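Local coordinates for protein nicotinate-nucleotide pyrophosphorylase (Francisella tularensis subsp. tularensis, PDB 3TQV) that probably converts quinolinate and phosphoribosyl pyrophosphate into nicotinate mononucleotide, carbon dioxide and diphosphate, a step in NAD biosynthesis, at residues Glu66-Leu71 with Arg108-Phe113; Ile234-Ala239 with Thr262-Ile267. All blocks are in the same frame, centred on the assembly; numbering follows the deposited sequence.

Contact 1 of 2, residues Glu66-Leu71 with Arg108-Phe113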
loop_
_atom_site.group_PDB
_atom_site.type_symbol
_atom_site.label_atom_id
_atom_site.label_comp_id
_atom_site.label_asym_id
_atom_site.label_seq_id
_atom_site.Cartn_x
_atom_site.Cartn_y
_atom_site.Cartn_z
ATOM N N GLU B 66 6.769 -17.902 -4.158
ATOM C CA GLU B 66 7.152 -18.197 -2.792
ATOM C C GLU B 66 5.945 -18.633 -1.979
ATOM O O GLU B 66 6.062 -19.500 -1.107
ATOM C CB GLU B 66 7.887 -17.013 -2.160
ATOM C CG GLU B 66 8.386 -17.242 -0.728
ATOM C CD GLU B 66 9.138 -18.554 -0.559
ATOM O OE1 GLU B 66 9.581 -19.139 -1.579
ATOM O OE2 GLU B 66 9.285 -19.002 0.600
ATOM N N VAL B 67 4.783 -18.053 -2.282
ATOM C CA VAL B 67 3.522 -18.514 -1.701
ATOM C C VAL B 67 3.287 -19.985 -2.030
ATOM O O VAL B 67 3.088 -20.798 -1.131
ATOM C CB VAL B 67 2.314 -17.685 -2.191
ATOM C CG1 VAL B 67 1.022 -18.218 -1.597
ATOM C CG2 VAL B 67 2.487 -16.214 -1.853
ATOM N N ILE B 68 3.303 -20.335 -3.314
ATOM C CA ILE B 68 3.188 -21.743 -3.714
ATOM C C ILE B 68 4.137 -22.620 -2.899
ATOM O O ILE B 68 3.721 -23.568 -2.225
ATOM C CB ILE B 68 3.518 -21.952 -5.212
ATOM C CG1 ILE B 68 2.404 -21.398 -6.079
ATOM C CG2 ILE B 68 3.711 -23.427 -5.532
ATOM C CD1 ILE B 68 1.090 -21.296 -5.343
ATOM N N ASN B 69 5.417 -22.272 -2.975
ATOM C CA ASN B 69 6.495 -22.993 -2.320
ATOM C C ASN B 69 6.245 -23.258 -0.843
ATOM O O ASN B 69 6.528 -24.356 -0.341
ATOM C CB ASN B 69 7.789 -22.198 -2.471
ATOM C CG ASN B 69 8.994 -22.968 -1.996
ATOM O OD1 ASN B 69 9.776 -22.488 -1.170
ATOM N ND2 ASN B 69 9.146 -24.181 -2.510
ATOM N N GLN B 70 5.729 -22.244 -0.151
ATOM C CA GLN B 70 5.471 -22.350 1.281
ATOM C C GLN B 70 4.209 -23.146 1.622
ATOM O O GLN B 70 4.142 -23.788 2.666
ATOM C CB GLN B 70 5.442 -20.970 1.933
ATOM C CG GLN B 70 6.821 -20.370 2.179
ATOM C CD GLN B 70 6.763 -18.974 2.811
ATOM O OE1 GLN B 70 7.582 -18.094 2.504
ATOM N NE2 GLN B 70 5.796 -18.772 3.701
ATOM N N LEU B 71 3.214 -23.120 0.745
ATOM C CA LEU B 71 1.973 -23.842 1.014
ATOM C C LEU B 71 1.979 -25.313 0.591
ATOM O O LEU B 71 1.533 -26.184 1.330
ATOM C CB LEU B 71 0.792 -23.143 0.351
ATOM C CG LEU B 71 0.215 -21.945 1.087
ATOM C CD1 LEU B 71 -1.087 -21.508 0.430
ATOM C CD2 LEU B 71 -0.011 -22.305 2.536
ATOM N N ARG B 108 -5.841 -15.806 -2.624
ATOM C CA ARG B 108 -5.946 -14.419 -2.207
ATOM C C ARG B 108 -4.554 -13.794 -1.972
ATOM O O ARG B 108 -4.259 -12.703 -2.474
ATOM C CB ARG B 108 -6.810 -14.354 -0.943
ATOM C CG ARG B 108 -7.558 -13.055 -0.695
ATOM C CD ARG B 108 -7.224 -11.964 -1.687
ATOM N NE ARG B 108 -8.056 -12.092 -2.868
ATOM C CZ ARG B 108 -7.945 -11.337 -3.952
ATOM N NH1 ARG B 108 -7.026 -10.387 -4.012
ATOM N NH2 ARG B 108 -8.767 -11.531 -4.972
ATOM N N THR B 109 -3.707 -14.503 -1.222
ATOM C CA THR B 109 -2.342 -14.059 -0.964
ATOM C C THR B 109 -1.585 -13.853 -2.271
ATOM O O THR B 109 -0.992 -12.811 -2.483
ATOM C CB THR B 109 -1.560 -15.052 -0.043
ATOM O OG1 THR B 109 -2.304 -15.320 1.152
ATOM C CG2 THR B 109 -0.209 -14.487 0.349
ATOM N N ILE B 110 -1.601 -14.840 -3.156
ATOM C CA ILE B 110 -0.918 -14.680 -4.442
ATOM C C ILE B 110 -1.331 -13.394 -5.147
ATOM O O ILE B 110 -0.492 -12.549 -5.481
ATOM C CB ILE B 110 -1.201 -15.831 -5.413
ATOM C CG1 ILE B 110 -0.565 -17.126 -4.908
ATOM C CG2 ILE B 110 -0.663 -15.486 -6.779
ATOM C CD1 ILE B 110 -0.774 -18.320 -5.861
ATOM N N LEU B 111 -2.625 -13.231 -5.385
ATOM C CA LEU B 111 -3.016 -12.092 -6.181
ATOM C C LEU B 111 -2.987 -10.763 -5.423
ATOM O O LEU B 111 -2.933 -9.698 -6.035
ATOM C CB LEU B 111 -4.285 -12.352 -7.010
ATOM C CG LEU B 111 -5.705 -12.567 -6.530
ATOM C CD1 LEU B 111 -6.530 -11.352 -6.895
ATOM C CD2 LEU B 111 -6.249 -13.784 -7.242
ATOM N N ASN B 112 -2.944 -10.823 -4.096
ATOM C CA ASN B 112 -2.679 -9.612 -3.319
ATOM C C ASN B 112 -1.269 -9.065 -3.523
ATOM O O ASN B 112 -1.033 -7.866 -3.392
ATOM C CB ASN B 112 -2.939 -9.828 -1.832
ATOM C CG ASN B 112 -4.395 -9.671 -1.475
ATOM O OD1 ASN B 112 -4.818 -10.023 -0.377
ATOM N ND2 ASN B 112 -5.178 -9.157 -2.412
ATOM N N PHE B 113 -0.323 -9.940 -3.834
ATOM C CA PHE B 113 1.018 -9.468 -4.157
ATOM C C PHE B 113 1.136 -8.952 -5.593
ATOM O O PHE B 113 1.770 -7.921 -5.844
ATOM C CB PHE B 113 2.069 -10.540 -3.891
ATOM C CG PHE B 113 2.526 -10.600 -2.463
ATOM C CD1 PHE B 113 2.048 -11.575 -1.613
ATOM C CD2 PHE B 113 3.450 -9.693 -1.982
ATOM C CE1 PHE B 113 2.483 -11.652 -0.323
ATOM C CE2 PHE B 113 3.893 -9.768 -0.679
ATOM C CZ PHE B 113 3.408 -10.743 0.152
#
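Thr109, which meets Val67 across two antiparallel helices, also brings its CG2 methyl in plane to the edge of the Phe113 ring, one turn further along helix 100-130. Phe113 also stacks with the ring of Phe63 on helix 61-71, an aromatic contact that links the same two helices. The other flat group, the guanidinium of Arg108, belongs to the side of helix 100-130 turned from helix 61-71: Leu111 CG sits over one face, offset toward the rim.

The short axes of 66-71 and 108-113 run at 159° to one another and approach to 10.0 Å, with Val67 and Ile110 opposite each other in register (CA to CA 6.5 Å). Val67 divides its two methyls between neighbouring residues. With CG1 anti to the backbone N (chi1 178°), that branch rests against Ile110 CG1 at 3.8 Å, while Val67 CG2 meets Thr109 CG2 at 3.9 Å. Ile110 in turn holds CG1 anti to its carbonyl carbon and extends the chain fully (chi2 -178°), which carries Ile110 CD1 past Val67 to the CD1 methyl of Ile68, 3.5 Å away. That contact is made methyl to methyl, and Ile68 also packs on Ala106 of the long helix and on Ile75.

Helix 16-31 touches both partners, through Glu66, Gln70 and Phe113, and Arg108 and Asn112 pack on Arg142 of the second subunit. Between the two segments the touching groups are aliphatic carbons of four buried residues; 66-71 and 108-113 thus meet through apolar packing without directional bonds, within the N-terminal domain of a NadC-type phosphoribosyltransferase, and the stack of Phe113 with Phe63 adds an aromatic contact between the helices.

Contact 2 of 2, residues Ile234-Ala239 with Thr262-Ile267; sequences IAVSIA and TGVDFI
Val236 of helix 229-239 packs on the ST turn at Thr262-Val264, which leads from helix 256-260 into strand 266-268 in the alpha/beta-barrel domain of this phosphoribosyltransferase. Val236 is the residue of its segment that makes the contact, and a single branch does the touching: with CG1 anti to the backbone N (chi1 170°), Val236 CG2 falls beside that N and reaches Val264 CG1 at 3.5 Å. The two valine side chains cross at about a right angle. Val236 CG2 also lies 4.0 Å from Thr262 O and close to the backbone of Gly263, so one methyl is set against side chain and backbone of the turn together.

Gly263, with a positive phi of 88°, is where the chain leaves the helical conformation, a backbone shape that suits glycine. Further out, Ile232 of the same helix as Val236 touches both Thr262 and Val264, and Val264 also packs on Val247 of the neighbouring parallel strand. Asp265 ties the turn to that strand, its OD2 accepting from Leu245 N, while Ile267 makes backbone hydrogen bonds with Lys137 and Leu139. Thr262 OG1 is hydrogen-bonded to Ile259 O and also accepts from Val264 N at 3.3 Å, with an N-H...O angle of 159°.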
loop_
_atom_site.group_PDB
_atom_site.type_symbol
_atom_site.label_atom_id
_atom_site.label_comp_id
_atom_site.label_asym_id
_atom_site.label_seq_id
_atom_site.Cartn_x
_atom_site.Cartn_y
_atom_site.Cartn_z
ATOM N N ILE B 234 16.322 28.192 -15.533
ATOM C CA ILE B 234 17.559 28.790 -15.047
ATOM C C ILE B 234 18.531 27.730 -14.553
ATOM O O ILE B 234 19.709 27.743 -14.909
ATOM C CB ILE B 234 17.309 29.689 -13.838
ATOM C CG1 ILE B 234 16.180 30.690 -14.114
ATOM C CG2 ILE B 234 18.610 30.362 -13.426
ATOM C CD1 ILE B 234 16.520 31.779 -15.110
ATOM N N ALA B 235 18.017 26.836 -13.705
ATOM C CA ALA B 235 18.811 25.811 -13.029
ATOM C C ALA B 235 19.542 24.941 -14.025
ATOM O O ALA B 235 20.759 24.750 -13.927
ATOM C CB ALA B 235 17.919 24.946 -12.117
ATOM N N VAL B 236 18.790 24.412 -14.983
ATOM C CA VAL B 236 19.358 23.601 -16.045
ATOM C C VAL B 236 20.549 24.282 -16.715
ATOM O O VAL B 236 21.586 23.649 -16.895
ATOM C CB VAL B 236 18.309 23.254 -17.117
ATOM C CG1 VAL B 236 18.986 22.607 -18.329
ATOM C CG2 VAL B 236 17.205 22.359 -16.524
ATOM N N SER B 237 20.405 25.558 -17.088
ATOM C CA SER B 237 21.534 26.312 -17.652
ATOM C C SER B 237 22.723 26.334 -16.703
ATOM O O SER B 237 23.859 26.047 -17.096
ATOM C CB SER B 237 21.152 27.756 -17.988
ATOM O OG SER B 237 20.391 27.830 -19.175
ATOM N N ILE B 238 22.455 26.689 -15.452
ATOM C CA ILE B 238 23.494 26.757 -14.438
ATOM C C ILE B 238 24.189 25.413 -14.235
ATOM O O ILE B 238 25.396 25.368 -13.999
ATOM C CB ILE B 238 22.912 27.268 -13.091
ATOM C CG1 ILE B 238 22.422 28.712 -13.251
ATOM C CG2 ILE B 238 23.933 27.158 -11.967
ATOM C CD1 ILE B 238 21.771 29.277 -12.018
ATOM N N ALA B 239 23.435 24.325 -14.344
ATOM C CA ALA B 239 23.940 23.038 -13.877
ATOM C C ALA B 239 24.550 22.207 -14.985
ATOM O O ALA B 239 25.303 21.265 -14.722
ATOM C CB ALA B 239 22.839 22.241 -13.132
ATOM N N THR B 262 11.650 20.766 -19.783
ATOM C CA THR B 262 12.717 21.668 -19.372
ATOM C C THR B 262 14.049 20.995 -19.607
ATOM O O THR B 262 15.068 21.664 -19.791
ATOM C CB THR B 262 12.625 22.018 -17.875
ATOM O OG1 THR B 262 13.024 20.888 -17.100
ATOM C CG2 THR B 262 11.217 22.411 -17.497
ATOM N N GLY B 263 14.038 19.663 -19.576
ATOM C CA GLY B 263 15.227 18.876 -19.831
ATOM C C GLY B 263 16.083 18.597 -18.609
ATOM O O GLY B 263 17.259 18.227 -18.740
ATOM N N VAL B 264 15.528 18.779 -17.415
ATOM C CA VAL B 264 16.260 18.336 -16.244
ATOM C C VAL B 264 16.442 16.841 -16.373
ATOM O O VAL B 264 15.564 16.151 -16.917
ATOM C CB VAL B 264 15.505 18.577 -14.956
ATOM C CG1 VAL B 264 15.703 20.014 -14.485
ATOM C CG2 VAL B 264 14.011 18.178 -15.144
ATOM N N ASP B 265 17.570 16.353 -15.854
ATOM C CA ASP B 265 17.958 14.963 -15.990
ATOM C C ASP B 265 16.915 14.034 -15.382
ATOM O O ASP B 265 16.525 13.029 -15.983
ATOM C CB ASP B 265 19.299 14.732 -15.284
ATOM C CG ASP B 265 20.339 15.797 -15.613
ATOM O OD1 ASP B 265 20.744 15.919 -16.794
ATOM O OD2 ASP B 265 20.789 16.494 -14.679
ATOM N N PHE B 266 16.478 14.382 -14.175
ATOM C CA PHE B 266 15.673 13.493 -13.353
ATOM C C PHE B 266 14.453 14.173 -12.746
ATOM O O PHE B 266 14.503 15.339 -12.382
ATOM C CB PHE B 266 16.512 12.955 -12.208
ATOM C CG PHE B 266 17.604 12.024 -12.629
ATOM C CD1 PHE B 266 17.308 10.809 -13.225
ATOM C CD2 PHE B 266 18.930 12.342 -12.373
ATOM C CE1 PHE B 266 18.319 9.931 -13.581
ATOM C CE2 PHE B 266 19.953 11.474 -12.725
ATOM C CZ PHE B 266 19.645 10.266 -13.342
ATOM N N ILE B 267 13.367 13.419 -12.626
ATOM C CA ILE B 267 12.167 13.878 -11.939
ATOM C C ILE B 267 11.813 12.916 -10.800
ATOM O O ILE B 267 11.516 11.746 -11.039
ATOM C CB ILE B 267 10.974 13.972 -12.904
ATOM C CG1 ILE B 267 11.252 15.022 -13.978
ATOM C CG2 ILE B 267 9.690 14.292 -12.146
ATOM C CD1 ILE B 267 10.151 15.159 -15.000
#

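In the fold
Contacts 1 and 2 stand on opposite sides of the chain's centre, their centres 20 and 24 Å from it; those centres are 44 Å apart and the nearest atoms about 23 Å, without touching. Contact 1 is helix-helix packing in the N-terminal domain, contact 2 helix-to-turn packing in the C-terminal barrel domain. Contact 1 lies away from the predicted substrate-binding residues of its own chain; contact 2 is nearer to them, the side chain of Val264 being about 10 Å from those of Ser248 and Val269. Arg108 and Asn112, on segment 108-113, pack on Arg142, a predicted substrate-binding residue, of the second subunit, consistent with an active site near the dimer interface.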